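Local coordinates for GCN5-related N-acetyltransferase (PDB 2R1I) that probably transfers an acetyl group from acetyl-CoA to an amino group of a substrate, as a member of the GNAT acetyltransferase family, at the interface of chains A and B. Residues are numbered along the deposited sequence; one frame, centred on the assembly and turned at random. Chains: chain A/B, GCN5-related N-acetyltransferase.

Contact 1: the interface of chains A and B. Residues chain A 133-135, 137; chain B 167-169.
A two-fold symmetric, antiparallel strand-pairing interface joins the chains here: strand 165-171 of chain B runs antiparallel beside strand 133-139 of chain A. The pairing continues the sheet of one copy with the last strand of the other and so ties the deposited dimer together, although the coordinates alone do not prove that this dimer exists in solution. A:Glu135 bridges with B:Tyr169, and A:Asn137 with B:Tyr167. On one side of the paired strands, the phenol OH of B:Tyr167 donates a hydrogen bond to the carboxylate OE2 of A:Glu135 (2.6 Å). OE2 is met on its anti side, with the donor 32° out of the carboxylate plane. The carboxylate sits at the ring edge, its plane nearly upright to the ring (81°). B:Tyr167 has CG anti to its own backbone N (chi1 170°), which lays the ring along the strand towards A:Glu135. Behind it, the amide ND2 of A:Asn137 lies 3.7 Å from CD2 of B:Tyr167. Further along, methyl CD1 of A:Leu133 packs against CD2 of B:Tyr169 at 3.8 Å. In the fold, the site lies where the strand after helix 109-128 of chain A receives the C-terminal strand of chain B.

Contact 2: the interface of chains A and B. Residues chain A 140, 146, 150, 156, 164; chain B 166-168.
B:Tyr168, on the C-terminal strand of this GNAT-family protein, reaches into a polar pocket of chain A. The phenol OH of B:Tyr168 donates to the carboxylate OE2 of A:Glu150 (2.6 Å), which is met on the anti side but 32° out of the carboxylate plane. OH of B:Tyr168 accepts from NE of A:Arg146 at 3.1 Å, with 157° at the hydrogen. ND2 of the A:Asn156 amide is also 3.1 Å from OH of B:Tyr168, a likely further hydrogen bond. These partners fix the phenol tip, and the nearby guanidinium and carboxylate may polarise it. CB of A:Asn156 lies over the centre of one face of the B:Tyr168 ring, 3.7 Å from its centroid, while OE2 of A:Glu150 stays at the edge. A:Asn156 takes chi1 62°, with CG between its backbone N and carbonyl carbon. The two side chains lie side by side and point the same way, with the amide tilted from the ring.

Methyl CD1 of B:Leu166 caps the centre of a guanidinium face of A:Arg146, 3.4 Å from CZ, and its CD2 rests against CB of A:Pro164 (4.0 Å). In the second shell, NH1 of A:Arg146 donates to the backbone O of A:Gly140 at 2.9 Å, nearly in the guanidinium plane and on a carbonyl lone pair. The bend at chi3 brings the guanidinium to this carbonyl, and the bond would steady it. A:Arg146 and A:Glu150 both project from helix 143-150.

Contact 3: the interface of chains A and B. Residues chain A 139, 141; chain B 162-163.
The loop that follows strand 133-139 of chain A meets the loop just before strand 165-171 of chain B, at one rim of the two-fold symmetric interface between these GNAT-family chains. Here the carboxylate of B:Glu163 meets the backbone of A:Glu141. CD of B:Glu163 lies 3.5 Å from the backbone N of A:Glu141 and 3.9 Å from its CA. The carboxylate oxygens OE1 and OE2 of B:Glu163 stay 3.7 and 3.9 Å from N of A:Glu141, too long for a hydrogen bond. A chi1 of 75° sets CG of B:Glu163 in the gap flanked by both backbone branches, and the chain then runs out extended. The carboxylate is thereby carried across to the chain A loop.

The modelled side chain of A:Glu141 stops at CG, so its carboxylate cannot be placed. What is modelled leans towards B:Thr162, whose hydroxyl OG1 lies 3.9 Å from CG of A:Glu141. This is a loose van der Waals contact. The acidic groups may disfavour close approach: OD1 of A:Asp139 stays 5.6 Å from OE1 of B:Glu163. A:Asp139 acts within its own chain and braces the turn. Its carboxylate OD1 accepts a hydrogen bond from the backbone N of A:Glu141 at 2.6 Å, on the anti side of the oxygen, with 157° at the hydrogen and the donor 19° out of the carboxylate plane.

Contact 1: the interface of chains A and B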
ATOM      1  N   LEU A 133      -5.853 -10.035   2.598  1.00 24.81           N
ATOM      2  CA  LEU A 133      -6.297  -8.661   2.553  1.00 25.11           C
ATOM      3  C   LEU A 133      -5.944  -8.039   1.215  1.00 23.43           C
ATOM      4  O   LEU A 133      -4.778  -8.130   0.742  1.00 24.49           O
ATOM      5  CB  LEU A 133      -5.649  -7.848   3.650  1.00 26.09           C
ATOM      6  CG  LEU A 133      -6.111  -6.419   3.919  1.00 28.35           C
ATOM      7  CD1 LEU A 133      -7.545  -6.467   4.351  1.00 27.13           C
ATOM      8  CD2 LEU A 133      -5.229  -5.776   4.983  1.00 27.85           C
ATOM      9  N   LEU A 134      -6.985  -7.446   0.612  1.00 22.15           N
ATOM     10  CA  LEU A 134      -6.841  -6.624  -0.609  1.00 21.75           C
ATOM     11  C   LEU A 134      -7.298  -5.193  -0.341  1.00 20.55           C
ATOM     12  O   LEU A 134      -8.445  -4.975   0.149  1.00 24.73           O
ATOM     13  CB  LEU A 134      -7.646  -7.248  -1.742  1.00 23.89           C
ATOM     14  CG  LEU A 134      -7.564  -6.567  -3.122  1.00 24.99           C
ATOM     15  CD1 LEU A 134      -6.120  -6.468  -3.585  1.00 22.37           C
ATOM     16  CD2 LEU A 134      -8.482  -7.364  -4.127  1.00 26.31           C
ATOM     17  N   GLU A 135      -6.427  -4.234  -0.642  1.00 23.44           N
ATOM     18  CA  GLU A 135      -6.657  -2.826  -0.352  1.00 22.32           C
ATOM     19  C   GLU A 135      -6.803  -2.031  -1.638  1.00 24.66           C
ATOM     20  O   GLU A 135      -6.293  -2.447  -2.695  1.00 24.71           O
ATOM     21  CB  GLU A 135      -5.508  -2.224   0.460  1.00 25.06           C
ATOM     22  CG  GLU A 135      -5.188  -2.960   1.740  1.00 27.49           C
ATOM     23  CD  GLU A 135      -3.941  -2.446   2.454  1.00 29.92           C
ATOM     24  OE1 GLU A 135      -2.917  -2.123   1.790  1.00 29.22           O
ATOM     25  OE2 GLU A 135      -3.992  -2.442   3.686  1.00 30.41           O
ATOM     26  N   ASN A 137      -7.075   2.398  -2.791  1.00 26.55           N
ATOM     27  CA  ASN A 137      -7.242   3.794  -2.473  1.00 28.18           C
ATOM     28  C   ASN A 137      -8.116   4.413  -3.592  1.00 30.08           C
ATOM     29  O   ASN A 137      -7.822   4.212  -4.774  1.00 28.91           O
ATOM     30  CB  ASN A 137      -5.870   4.435  -2.260  1.00 34.31           C
ATOM     31  CG  ASN A 137      -5.072   3.718  -1.126  1.00 45.87           C
ATOM     32  OD1 ASN A 137      -4.026   3.088  -1.378  1.00 55.06           O
ATOM     33  ND2 ASN A 137      -5.587   3.789   0.117  1.00 38.13           N
TER
ATOM     34  N   TYR B 167      -9.452   4.994   1.912  1.00 22.48           N
ATOM     35  CA  TYR B 167      -8.942   3.638   1.973  1.00 23.88           C
ATOM     36  C   TYR B 167     -10.094   2.626   2.090  1.00 24.43           C
ATOM     37  O   TYR B 167     -10.970   2.762   2.947  1.00 25.90           O
ATOM     38  CB  TYR B 167      -7.997   3.532   3.165  1.00 22.96           C
ATOM     39  CG  TYR B 167      -7.563   2.128   3.529  1.00 26.51           C
ATOM     40  CD1 TYR B 167      -8.284   1.382   4.455  1.00 29.09           C
ATOM     41  CD2 TYR B 167      -6.428   1.568   2.974  1.00 27.47           C
ATOM     42  CE1 TYR B 167      -7.879   0.089   4.827  1.00 28.14           C
ATOM     43  CE2 TYR B 167      -6.019   0.297   3.346  1.00 27.83           C
ATOM     44  CZ  TYR B 167      -6.729  -0.441   4.273  1.00 28.98           C
ATOM     45  OH  TYR B 167      -6.325  -1.719   4.625  1.00 28.27           O
ATOM     46  N   TYR B 168     -10.110   1.664   1.166  1.00 22.56           N
ATOM     47  CA  TYR B 168     -11.026   0.525   1.125  1.00 22.68           C
ATOM     48  C   TYR B 168     -10.265  -0.800   1.281  1.00 21.22           C
ATOM     49  O   TYR B 168      -9.097  -0.942   0.841  1.00 21.90           O
ATOM     50  CB  TYR B 168     -11.789   0.510  -0.219  1.00 23.52           C
ATOM     51  CG  TYR B 168     -12.956   1.462  -0.298  1.00 22.38           C
ATOM     52  CD1 TYR B 168     -12.766   2.807  -0.674  1.00 23.00           C
ATOM     53  CD2 TYR B 168     -14.249   1.025  -0.085  1.00 28.29           C
ATOM     54  CE1 TYR B 168     -13.859   3.712  -0.754  1.00 23.66           C
ATOM     55  CE2 TYR B 168     -15.327   1.901  -0.189  1.00 26.62           C
ATOM     56  CZ  TYR B 168     -15.121   3.239  -0.541  1.00 25.17           C
ATOM     57  OH  TYR B 168     -16.208   4.092  -0.588  1.00 26.54           O
ATOM     58  N   TYR B 169     -10.899  -1.768   1.939  1.00 23.05           N
ATOM     59  CA  TYR B 169     -10.293  -3.094   2.049  1.00 23.43           C
ATOM     60  C   TYR B 169     -11.369  -4.167   1.975  1.00 21.66           C
ATOM     61  O   TYR B 169     -12.556  -3.909   2.192  1.00 23.43           O
ATOM     62  CB  TYR B 169      -9.511  -3.255   3.353  1.00 24.04           C
ATOM     63  CG  TYR B 169     -10.356  -3.310   4.560  1.00 25.28           C
ATOM     64  CD1 TYR B 169     -10.908  -2.161   5.100  1.00 31.79           C
ATOM     65  CD2 TYR B 169     -10.665  -4.535   5.145  1.00 28.68           C
ATOM     66  CE1 TYR B 169     -11.748  -2.231   6.228  1.00 33.04           C
ATOM     67  CE2 TYR B 169     -11.481  -4.598   6.264  1.00 31.11           C
ATOM     68  CZ  TYR B 169     -12.017  -3.442   6.786  1.00 34.85           C
ATOM     69  OH  TYR B 169     -12.822  -3.519   7.907  1.00 33.00           O
TER

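Contact 2: the interface of chains A and B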
ATOM      1  N   GLY A 140     -12.623  10.181  -3.193  1.00 31.34           N
ATOM      2  CA  GLY A 140     -13.941  10.271  -2.602  1.00 32.14           C
ATOM      3  C   GLY A 140     -14.960  10.802  -3.603  1.00 31.55           C
ATOM      4  O   GLY A 140     -16.139  10.479  -3.512  1.00 31.90           O
ATOM      5  N   ARG A 146     -16.642   3.915  -6.101  1.00 26.76           N
ATOM      6  CA  ARG A 146     -17.063   3.585  -4.746  1.00 27.43           C
ATOM      7  C   ARG A 146     -18.280   2.633  -4.756  1.00 27.05           C
ATOM      8  O   ARG A 146     -18.294   1.635  -4.023  1.00 28.55           O
ATOM      9  CB  ARG A 146     -17.345   4.847  -3.923  1.00 28.05           C
ATOM     10  CG  ARG A 146     -16.150   5.777  -3.794  1.00 30.83           C
ATOM     11  CD  ARG A 146     -16.512   7.042  -3.084  1.00 31.57           C
ATOM     12  NE  ARG A 146     -16.976   6.834  -1.717  1.00 35.58           N
ATOM     13  CZ  ARG A 146     -17.375   7.819  -0.916  1.00 30.77           C
ATOM     14  NH1 ARG A 146     -17.346   9.078  -1.337  1.00 34.34           N
ATOM     15  NH2 ARG A 146     -17.781   7.559   0.310  1.00 32.56           N
ATOM     16  N   GLU A 150     -18.008  -1.247  -3.295  1.00 25.98           N
ATOM     17  CA  GLU A 150     -18.847  -1.489  -2.125  1.00 26.59           C
ATOM     18  C   GLU A 150     -19.837  -2.620  -2.415  1.00 26.39           C
ATOM     19  O   GLU A 150     -20.166  -3.390  -1.525  1.00 29.52           O
ATOM     20  CB  GLU A 150     -19.542  -0.196  -1.652  1.00 26.03           C
ATOM     21  CG  GLU A 150     -18.606   0.789  -1.012  1.00 27.05           C
ATOM     22  CD  GLU A 150     -19.218   2.116  -0.637  1.00 31.95           C
ATOM     23  OE1 GLU A 150     -20.433   2.307  -0.868  1.00 36.13           O
ATOM     24  OE2 GLU A 150     -18.490   2.990  -0.100  1.00 32.18           O
ATOM     25  N   ASN A 156     -14.859   1.052   3.518  0.50 25.37           N
ATOM     26  CA  ASN A 156     -13.887   2.089   3.911  0.50 26.40           C
ATOM     27  C   ASN A 156     -13.911   2.382   5.409  0.50 28.04           C
ATOM     28  O   ASN A 156     -13.199   3.255   5.898  0.50 27.43           O
ATOM     29  CB  ASN A 156     -14.079   3.389   3.115  0.50 25.12           C
ATOM     30  CG  ASN A 156     -15.437   4.027   3.340  0.50 27.61           C
ATOM     31  OD1 ASN A 156     -16.111   3.771   4.341  0.50 23.02           O
ATOM     32  ND2 ASN A 156     -15.843   4.871   2.398  0.50 23.31           N
ATOM     33  N   PRO A 164     -15.010   7.047   7.654  1.00 34.66           N
ATOM     34  CA  PRO A 164     -14.075   6.636   6.610  1.00 34.33           C
ATOM     35  C   PRO A 164     -12.630   6.667   6.981  1.00 31.04           C
ATOM     36  O   PRO A 164     -12.167   7.596   7.666  1.00 31.17           O
ATOM     37  CB  PRO A 164     -14.339   7.666   5.511  1.00 33.85           C
ATOM     38  CG  PRO A 164     -15.764   7.935   5.656  1.00 38.21           C
ATOM     39  CD  PRO A 164     -15.960   8.040   7.113  1.00 36.34           C
TER
ATOM     40  N   LEU B 166      -9.923   7.994  -0.070  1.00 24.07           N
ATOM     41  CA  LEU B 166     -10.370   6.984   0.881  1.00 24.16           C
ATOM     42  C   LEU B 166      -9.645   5.654   0.760  1.00 24.04           C
ATOM     43  O   LEU B 166      -9.264   5.244  -0.331  1.00 26.19           O
ATOM     44  CB  LEU B 166     -11.859   6.723   0.649  1.00 24.39           C
ATOM     45  CG  LEU B 166     -12.796   7.958   0.706  1.00 25.76           C
ATOM     46  CD1 LEU B 166     -14.242   7.547   0.427  1.00 30.18           C
ATOM     47  CD2 LEU B 166     -12.662   8.635   2.051  1.00 30.50           C
ATOM     48  N   TYR B 167      -9.452   4.994   1.912  1.00 22.48           N
ATOM     49  CA  TYR B 167      -8.942   3.638   1.973  1.00 23.88           C
ATOM     50  C   TYR B 167     -10.094   2.626   2.090  1.00 24.43           C
ATOM     51  O   TYR B 167     -10.970   2.762   2.947  1.00 25.90           O
ATOM     52  CB  TYR B 167      -7.997   3.532   3.165  1.00 22.96           C
ATOM     53  CG  TYR B 167      -7.563   2.128   3.529  1.00 26.51           C
ATOM     54  CD1 TYR B 167      -8.284   1.382   4.455  1.00 29.09           C
ATOM     55  CD2 TYR B 167      -6.428   1.568   2.974  1.00 27.47           C
ATOM     56  CE1 TYR B 167      -7.879   0.089   4.827  1.00 28.14           C
ATOM     57  CE2 TYR B 167      -6.019   0.297   3.346  1.00 27.83           C
ATOM     58  CZ  TYR B 167      -6.729  -0.441   4.273  1.00 28.98           C
ATOM     59  OH  TYR B 167      -6.325  -1.719   4.625  1.00 28.27           O
ATOM     60  N   TYR B 168     -10.110   1.664   1.166  1.00 22.56           N
ATOM     61  CA  TYR B 168     -11.026   0.525   1.125  1.00 22.68           C
ATOM     62  C   TYR B 168     -10.265  -0.800   1.281  1.00 21.22           C
ATOM     63  O   TYR B 168      -9.097  -0.942   0.841  1.00 21.90           O
ATOM     64  CB  TYR B 168     -11.789   0.510  -0.219  1.00 23.52           C
ATOM     65  CG  TYR B 168     -12.956   1.462  -0.298  1.00 22.38           C
ATOM     66  CD1 TYR B 168     -12.766   2.807  -0.674  1.00 23.00           C
ATOM     67  CD2 TYR B 168     -14.249   1.025  -0.085  1.00 28.29           C
ATOM     68  CE1 TYR B 168     -13.859   3.712  -0.754  1.00 23.66           C
ATOM     69  CE2 TYR B 168     -15.327   1.901  -0.189  1.00 26.62           C
ATOM     70  CZ  TYR B 168     -15.121   3.239  -0.541  1.00 25.17           C
ATOM     71  OH  TYR B 168     -16.208   4.092  -0.588  1.00 26.54           O
TER

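Contact 3: the interface of chains A and B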
ATOM      1  N   ASP A 139     -10.575   7.885  -4.906  1.00 29.84           N
ATOM      2  CA  ASP A 139     -10.954   9.303  -4.731  1.00 33.48           C
ATOM      3  C   ASP A 139     -12.386   9.378  -4.229  1.00 32.16           C
ATOM      4  O   ASP A 139     -13.274   8.716  -4.769  1.00 33.04           O
ATOM      5  CB  ASP A 139     -10.797  10.061  -6.051  1.00 35.50           C
ATOM      6  CG  ASP A 139     -11.020  11.575  -5.904  1.00 45.32           C
ATOM      7  OD1 ASP A 139     -11.992  12.027  -5.235  1.00 42.40           O
ATOM      8  OD2 ASP A 139     -10.196  12.328  -6.470  1.00 60.31           O
ATOM      9  N   GLU A 141     -14.479  11.606  -4.553  1.00 33.97           N
ATOM     10  CA  GLU A 141     -15.346  12.223  -5.594  1.00 35.93           C
ATOM     11  C   GLU A 141     -15.801  11.175  -6.612  1.00 36.86           C
ATOM     12  O   GLU A 141     -16.765  11.412  -7.342  1.00 35.96           O
ATOM     13  CB  GLU A 141     -14.583  13.362  -6.313  1.00 34.96           C
ATOM     14  CG  GLU A 141     -15.387  14.247  -7.290  1.00 39.03           C
TER
ATOM     15  N   THR B 162     -11.445  17.783  -4.803  1.00 49.96           N
ATOM     16  CA  THR B 162     -12.405  18.346  -3.860  1.00 49.79           C
ATOM     17  C   THR B 162     -12.110  17.832  -2.482  1.00 48.95           C
ATOM     18  O   THR B 162     -11.747  18.590  -1.590  1.00 52.83           O
ATOM     19  CB  THR B 162     -13.900  17.947  -4.163  1.00 50.81           C
ATOM     20  OG1 THR B 162     -14.029  17.428  -5.489  1.00 54.08           O
ATOM     21  CG2 THR B 162     -14.825  19.139  -3.985  1.00 47.85           C
ATOM     22  N   GLU B 163     -12.238  16.513  -2.340  1.00 43.55           N
ATOM     23  CA  GLU B 163     -12.553  15.895  -1.072  1.00 41.09           C
ATOM     24  C   GLU B 163     -11.571  14.778  -0.762  1.00 37.62           C
ATOM     25  O   GLU B 163     -10.723  14.473  -1.593  1.00 38.08           O
ATOM     26  CB  GLU B 163     -13.970  15.335  -1.138  1.00 41.33           C
ATOM     27  CG  GLU B 163     -14.159  14.052  -1.933  1.00 40.01           C
ATOM     28  CD  GLU B 163     -15.607  13.601  -1.904  1.00 44.72           C
ATOM     29  OE1 GLU B 163     -16.426  14.178  -2.674  1.00 47.85           O
ATOM     30  OE2 GLU B 163     -15.933  12.698  -1.088  1.00 39.45           O
TER

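On chain A, contacts 1 and 3 use strand 133-139 and the turn after it, while contact 2 uses mainly helix 143-150 and loop residues. All face strand 165-171 of chain B or the loop leading into it. Contacts 1 and 2 lie closest, about 8 Å between the centres of their C-alpha atoms, and share B:Tyr167 and B:Tyr168. Alternate side chains of that strand serve them on opposite sides. Contact 3 lies about 11 Å from contact 2 and about 17 Å from contact 1, towards the rim. By symmetry each copy's C-terminal strand pairs with the other copy, an arrangement consistent with strand exchange.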